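Local coordinates for acetyl-CoA hydrolase/transferase family protein (Porphyromonas gingivalis, PDB 2NVV), which probably hydrolyses acetyl-CoA or transfers CoA between acetate and another acyl group, and binds zinc, at residues P450-L462 against S485-M497. Residues are numbered along the deposited sequence; the frame is centred on the assembly and turned at random.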
loop_
_atom_site.group_PDB
_atom_site.type_symbol
_atom_site.label_atom_id
_atom_site.label_comp_id
_atom_site.label_asym_id
_atom_site.label_seq_id
_atom_site.Cartn_x
_atom_site.Cartn_y
_atom_site.Cartn_z
ATOM N N PRO A 450 -25.926 -9.301 -14.590
ATOM C CA PRO A 450 -27.302 -9.618 -14.180
ATOM C C PRO A 450 -27.502 -11.020 -13.610
ATOM O O PRO A 450 -28.217 -11.186 -12.618
ATOM C CB PRO A 450 -28.094 -9.376 -15.454
ATOM C CG PRO A 450 -27.397 -8.157 -16.006
ATOM C CD PRO A 450 -25.929 -8.536 -15.853
ATOM N N ASP A 451 -26.872 -12.016 -14.232
ATOM C CA ASP A 451 -26.969 -13.407 -13.800
ATOM C C ASP A 451 -26.490 -13.664 -12.377
ATOM O O ASP A 451 -26.799 -14.708 -11.811
ATOM C CB ASP A 451 -26.159 -14.306 -14.728
ATOM C CG ASP A 451 -26.893 -14.651 -15.995
ATOM O OD1 ASP A 451 -26.284 -15.294 -16.880
ATOM O OD2 ASP A 451 -28.084 -14.292 -16.101
ATOM N N TYR A 452 -25.734 -12.734 -11.799
ATOM C CA TYR A 452 -25.215 -12.925 -10.444
ATOM C C TYR A 452 -25.656 -11.855 -9.454
ATOM O O TYR A 452 -25.377 -11.953 -8.263
ATOM C CB TYR A 452 -23.672 -12.980 -10.467
ATOM C CG TYR A 452 -23.108 -14.164 -11.223
ATOM C CD1 TYR A 452 -22.776 -14.068 -12.575
ATOM C CD2 TYR A 452 -22.946 -15.397 -10.589
ATOM C CE1 TYR A 452 -22.300 -15.176 -13.275
ATOM C CE2 TYR A 452 -22.473 -16.503 -11.273
ATOM C CZ TYR A 452 -22.153 -16.392 -12.609
ATOM O OH TYR A 452 -21.687 -17.506 -13.262
ATOM N N ARG A 453 -26.357 -10.834 -9.931
ATOM C CA ARG A 453 -26.771 -9.772 -9.038
ATOM C C ARG A 453 -27.724 -10.229 -7.927
ATOM O O ARG A 453 -27.517 -9.900 -6.760
ATOM C CB ARG A 453 -27.371 -8.615 -9.855
ATOM C CG ARG A 453 -26.606 -8.380 -11.146
ATOM C CD ARG A 453 -26.259 -6.919 -11.417
ATOM N NE ARG A 453 -27.371 -6.171 -11.991
ATOM C CZ ARG A 453 -27.286 -5.382 -13.064
ATOM N NH1 ARG A 453 -26.135 -5.220 -13.713
ATOM N NH2 ARG A 453 -28.368 -4.755 -13.494
ATOM N N PRO A 454 -28.771 -10.995 -8.259
ATOM C CA PRO A 454 -29.674 -11.418 -7.184
ATOM C C PRO A 454 -29.052 -12.332 -6.126
ATOM O O PRO A 454 -29.396 -12.276 -4.936
ATOM C CB PRO A 454 -30.834 -12.074 -7.943
ATOM C CG PRO A 454 -30.223 -12.505 -9.220
ATOM C CD PRO A 454 -29.300 -11.380 -9.578
ATOM N N LEU A 455 -28.116 -13.159 -6.566
ATOM C CA LEU A 455 -27.434 -14.093 -5.684
ATOM C C LEU A 455 -26.522 -13.345 -4.707
ATOM O O LEU A 455 -26.437 -13.690 -3.528
ATOM C CB LEU A 455 -26.632 -15.071 -6.530
ATOM C CG LEU A 455 -26.384 -16.494 -6.026
ATOM C CD1 LEU A 455 -27.626 -17.078 -5.364
ATOM C CD2 LEU A 455 -25.949 -17.340 -7.220
ATOM N N LEU A 456 -25.843 -12.311 -5.192
ATOM C CA LEU A 456 -24.973 -11.534 -4.320
ATOM C C LEU A 456 -25.802 -10.612 -3.425
ATOM O O LEU A 456 -25.334 -10.186 -2.373
ATOM C CB LEU A 456 -23.964 -10.740 -5.151
ATOM C CG LEU A 456 -22.916 -11.637 -5.825
ATOM C CD1 LEU A 456 -22.093 -10.826 -6.811
ATOM C CD2 LEU A 456 -22.015 -12.289 -4.754
ATOM N N ARG A 457 -27.035 -10.309 -3.840
ATOM C CA ARG A 457 -27.905 -9.471 -3.024
ATOM C C ARG A 457 -28.397 -10.336 -1.872
ATOM O O ARG A 457 -28.558 -9.859 -0.753
ATOM C CB ARG A 457 -29.108 -8.939 -3.823
ATOM C CG ARG A 457 -28.787 -7.856 -4.818
ATOM C CD ARG A 457 -30.050 -7.169 -5.327
ATOM N NE ARG A 457 -29.772 -6.262 -6.447
ATOM C CZ ARG A 457 -29.953 -6.563 -7.731
ATOM N NH1 ARG A 457 -30.424 -7.751 -8.089
ATOM N NH2 ARG A 457 -29.649 -5.672 -8.666
ATOM N N GLN A 458 -28.636 -11.614 -2.158
ATOM C CA GLN A 458 -29.083 -12.564 -1.141
ATOM C C GLN A 458 -27.971 -12.843 -0.132
ATOM O O GLN A 458 -28.234 -13.171 1.028
ATOM C CB GLN A 458 -29.507 -13.879 -1.788
ATOM C CG GLN A 458 -30.821 -13.815 -2.539
ATOM C CD GLN A 458 -31.196 -15.153 -3.157
ATOM O OE1 GLN A 458 -30.441 -15.710 -3.952
ATOM N NE2 GLN A 458 -32.360 -15.674 -2.794
ATOM N N TYR A 459 -26.726 -12.715 -0.575
ATOM C CA TYR A 459 -25.586 -12.948 0.299
ATOM C C TYR A 459 -25.534 -11.896 1.396
ATOM O O TYR A 459 -25.067 -12.165 2.502
ATOM C CB TYR A 459 -24.282 -12.907 -0.496
ATOM C CG TYR A 459 -23.059 -13.170 0.350
ATOM C CD1 TYR A 459 -22.753 -14.457 0.789
ATOM C CD2 TYR A 459 -22.224 -12.122 0.745
ATOM C CE1 TYR A 459 -21.644 -14.695 1.604
ATOM C CE2 TYR A 459 -21.113 -12.346 1.561
ATOM C CZ TYR A 459 -20.834 -13.633 1.983
ATOM O OH TYR A 459 -19.748 -13.839 2.786
ATOM N N LEU A 460 -26.009 -10.695 1.088
ATOM C CA LEU A 460 -26.006 -9.604 2.057
ATOM C C LEU A 460 -27.136 -9.713 3.080
ATOM O O LEU A 460 -27.194 -8.937 4.042
ATOM C CB LEU A 460 -26.106 -8.269 1.333
ATOM C CG LEU A 460 -24.872 -7.912 0.510
ATOM C CD1 LEU A 460 -25.171 -6.689 -0.361
ATOM C CD2 LEU A 460 -23.689 -7.655 1.457
ATOM N N GLU A 461 -28.030 -10.675 2.877
ATOM C CA GLU A 461 -29.145 -10.867 3.793
ATOM C C GLU A 461 -29.110 -12.226 4.466
ATOM O O GLU A 461 -30.161 -12.820 4.698
ATOM C CB GLU A 461 -30.467 -10.722 3.039
ATOM C CG GLU A 461 -30.609 -9.414 2.271
ATOM C CD GLU A 461 -30.510 -8.176 3.167
ATOM O OE1 GLU A 461 -30.545 -7.047 2.614
ATOM O OE2 GLU A 461 -30.401 -8.323 4.412
ATOM N N LEU A 462 -27.914 -12.719 4.786
ATOM C CA LEU A 462 -27.789 -14.028 5.412
ATOM C C LEU A 462 -27.704 -13.980 6.928
ATOM O O LEU A 462 -27.299 -14.959 7.566
ATOM C CB LEU A 462 -26.585 -14.785 4.834
ATOM C CG LEU A 462 -26.710 -15.176 3.351
ATOM C CD1 LEU A 462 -25.534 -16.066 2.928
ATOM C CD2 LEU A 462 -28.029 -15.906 3.130
ATOM N N SER A 485 -19.739 -27.886 -9.970
ATOM C CA SER A 485 -20.588 -27.893 -11.171
ATOM C C SER A 485 -19.977 -27.305 -12.422
ATOM O O SER A 485 -20.353 -27.683 -13.526
ATOM C CB SER A 485 -21.890 -27.131 -10.910
ATOM O OG SER A 485 -22.649 -27.741 -9.888
ATOM N N GLY A 486 -19.063 -26.358 -12.252
ATOM C CA GLY A 486 -18.448 -25.719 -13.401
ATOM C C GLY A 486 -19.227 -24.468 -13.768
ATOM O O GLY A 486 -18.890 -23.768 -14.727
ATOM N N ASP A 487 -20.276 -24.192 -12.999
ATOM C CA ASP A 487 -21.121 -23.026 -13.227
ATOM C C ASP A 487 -21.518 -22.403 -11.887
ATOM O O ASP A 487 -22.281 -22.992 -11.123
ATOM C CB ASP A 487 -22.381 -23.424 -13.995
ATOM C CG ASP A 487 -23.160 -22.218 -14.502
ATOM O OD1 ASP A 487 -23.230 -21.205 -13.782
ATOM O OD2 ASP A 487 -23.710 -22.289 -15.618
HETATM N N MSE A 488 -21.013 -21.205 -11.611
HETATM C CA MSE A 488 -21.306 -20.541 -10.352
HETATM C C MSE A 488 -22.772 -20.177 -10.160
HETATM O O MSE A 488 -23.210 -19.938 -9.039
HETATM C CB MSE A 488 -20.445 -19.280 -10.214
HETATM C CG MSE A 488 -18.944 -19.524 -10.295
HETATM SE SE MSE A 488 -17.934 -17.930 -9.883
HETATM C CE MSE A 488 -16.219 -18.745 -9.436
ATOM N N ARG A 489 -23.535 -20.125 -11.245
ATOM C CA ARG A 489 -24.954 -19.765 -11.144
ATOM C C ARG A 489 -25.754 -20.830 -10.422
ATOM O O ARG A 489 -26.896 -20.590 -10.040
ATOM C CB ARG A 489 -25.567 -19.554 -12.525
ATOM C CG ARG A 489 -25.044 -18.347 -13.297
ATOM C CD ARG A 489 -24.388 -18.829 -14.564
ATOM N NE ARG A 489 -24.975 -18.251 -15.757
ATOM C CZ ARG A 489 -24.834 -18.763 -16.975
ATOM N NH1 ARG A 489 -24.131 -19.878 -17.150
ATOM N NH2 ARG A 489 -25.364 -18.135 -18.022
ATOM N N ASN A 490 -25.161 -22.013 -10.260
ATOM C CA ASN A 490 -25.813 -23.123 -9.570
ATOM C C ASN A 490 -25.805 -22.979 -8.053
ATOM O O ASN A 490 -26.280 -23.867 -7.335
ATOM C CB ASN A 490 -25.148 -24.441 -9.942
ATOM C CG ASN A 490 -25.416 -24.825 -11.354
ATOM O OD1 ASN A 490 -26.549 -24.697 -11.829
ATOM N ND2 ASN A 490 -24.391 -25.305 -12.049
ATOM N N VAL A 491 -25.272 -21.867 -7.567
ATOM C CA VAL A 491 -25.203 -21.658 -6.141
ATOM C C VAL A 491 -26.569 -21.320 -5.571
ATOM O O VAL A 491 -27.368 -20.625 -6.195
ATOM C CB VAL A 491 -24.204 -20.520 -5.785
ATOM C CG1 VAL A 491 -24.355 -20.122 -4.326
ATOM C CG2 VAL A 491 -22.777 -20.970 -6.050
ATOM N N ARG A 492 -26.820 -21.843 -4.378
ATOM C CA ARG A 492 -28.042 -21.611 -3.618
ATOM C C ARG A 492 -27.523 -21.601 -2.182
ATOM O O ARG A 492 -27.038 -22.614 -1.676
ATOM C CB ARG A 492 -29.041 -22.747 -3.838
ATOM C CG ARG A 492 -29.772 -22.661 -5.173
ATOM C CD ARG A 492 -30.593 -23.916 -5.433
ATOM N NE ARG A 492 -31.430 -24.285 -4.292
ATOM C CZ ARG A 492 -32.096 -25.437 -4.194
ATOM N NH1 ARG A 492 -32.835 -25.693 -3.115
ATOM N NH2 ARG A 492 -32.016 -26.333 -5.174
ATOM N N TRP A 493 -27.601 -20.443 -1.542
ATOM C CA TRP A 493 -27.095 -20.289 -0.188
ATOM C C TRP A 493 -27.609 -21.314 0.805
ATOM O O TRP A 493 -26.908 -21.661 1.754
ATOM C CB TRP A 493 -27.379 -18.869 0.301
ATOM C CG TRP A 493 -26.763 -17.850 -0.604
ATOM C CD1 TRP A 493 -27.416 -16.931 -1.372
ATOM C CD2 TRP A 493 -25.366 -17.703 -0.906
ATOM N NE1 TRP A 493 -26.519 -16.225 -2.137
ATOM C CE2 TRP A 493 -25.253 -16.676 -1.874
ATOM C CE3 TRP A 493 -24.201 -18.340 -0.456
ATOM C CZ2 TRP A 493 -24.019 -16.271 -2.400
ATOM C CZ3 TRP A 493 -22.978 -17.940 -0.977
ATOM C CH2 TRP A 493 -22.895 -16.914 -1.941
ATOM N N GLU A 494 -28.820 -21.807 0.580
ATOM C CA GLU A 494 -29.408 -22.796 1.470
ATOM C C GLU A 494 -28.665 -24.118 1.343
ATOM O O GLU A 494 -28.747 -24.978 2.223
ATOM C CB GLU A 494 -30.897 -22.977 1.151
ATOM C CG GLU A 494 -31.774 -21.803 1.615
ATOM C CD GLU A 494 -31.514 -20.489 0.856
ATOM O OE1 GLU A 494 -31.810 -19.408 1.420
ATOM O OE2 GLU A 494 -31.032 -20.531 -0.302
ATOM N N ASP A 495 -27.928 -24.266 0.246
ATOM C CA ASP A 495 -27.146 -25.472 -0.011
ATOM C C ASP A 495 -25.777 -25.369 0.644
ATOM O O ASP A 495 -25.187 -26.384 1.024
ATOM C CB ASP A 495 -26.952 -25.675 -1.511
ATOM C CG ASP A 495 -28.213 -26.098 -2.207
ATOM O OD1 ASP A 495 -28.215 -26.079 -3.461
ATOM O OD2 ASP A 495 -29.192 -26.455 -1.507
ATOM N N TYR A 496 -25.261 -24.148 0.764
ATOM C CA TYR A 496 -23.953 -23.954 1.371
ATOM C C TYR A 496 -24.025 -23.634 2.853
ATOM O O TYR A 496 -23.075 -23.127 3.448
ATOM C CB TYR A 496 -23.166 -22.883 0.612
ATOM C CG TYR A 496 -22.602 -23.412 -0.687
ATOM C CD1 TYR A 496 -23.402 -23.536 -1.825
ATOM C CD2 TYR A 496 -21.288 -23.872 -0.753
ATOM C CE1 TYR A 496 -22.906 -24.114 -2.993
ATOM C CE2 TYR A 496 -20.782 -24.450 -1.914
ATOM C CZ TYR A 496 -21.593 -24.571 -3.029
ATOM O OH TYR A 496 -21.087 -25.158 -4.169
HETATM N N MSE A 497 -25.169 -23.954 3.442
HETATM C CA MSE A 497 -25.400 -23.754 4.868
HETATM C C MSE A 497 -26.703 -24.453 5.254
HETATM O O MSE A 497 -26.628 -25.435 6.033
HETATM C CB MSE A 497 -25.476 -22.257 5.210
HETATM C CG MSE A 497 -26.588 -21.483 4.504
HETATM SE SE MSE A 497 -26.712 -19.598 5.043
HETATM C CE MSE A 497 -28.428 -19.628 5.906
HETATM O O HOH W 1 -29.919 -18.745 -3.037
#
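Tyr452 and Arg489 face each other at one end of this contact, and Tyr459 and Trp493 farther along, with CA atoms 6.9 and 7.5 Å apart. Residues 450-462 hold the short helix 453-459, with Tyr452 at its N-cap. Residues 485-497 run along it in the same direction, as a 3-10 turn at 488-490 and then an irregular chain.

Trp493 lies at the centre of the contact. Its NE1 donates to Leu455 O at 2.9 Å, with the oxygen close to the indole plane. This carbonyl also accepts a weak helix bond from Tyr459 N. Tyr459 CD1 lies over one face of the indole, toward its rim, and Leu462 CD1 reaches CG from the same side. Val491 CG1 lies over the opposite face, also toward the rim. The Tyr459 and Trp493 rings meet obliquely, with planes at 50°. Leu455 swings CG away from its backbone N (chi1 -150°), and CD2 ends 3.9 Å from Val491 CB. A water links Gln458 OE1 to Trp493 N.

Near the N-cap, the Arg489 chain is kinked in the middle, with CG and CD beside the Tyr452 hydroxyl. Its guanidinium bridges two carboxylates. NH2 meets Asp451 OD1 at 3.2 Å, near the guanidinium plane, and NH1 meets Asp487 OD2 at 2.9 Å. Met488 CB packs on Tyr452 CE2 at 3.6 Å. Tyr452 OH is hydrogen-bonded to Gly400 O.

Ile444 and His441 of helix 436-446 touch Leu456 and Leu460, respectively. The Tyr452 side chain is about 8 Å from that of Lys398, a predicted CoA-binding residue. The contact is tertiary packing of the C-terminal tail on a short helix, fixed by a buried tryptophan and a salt-bridge network.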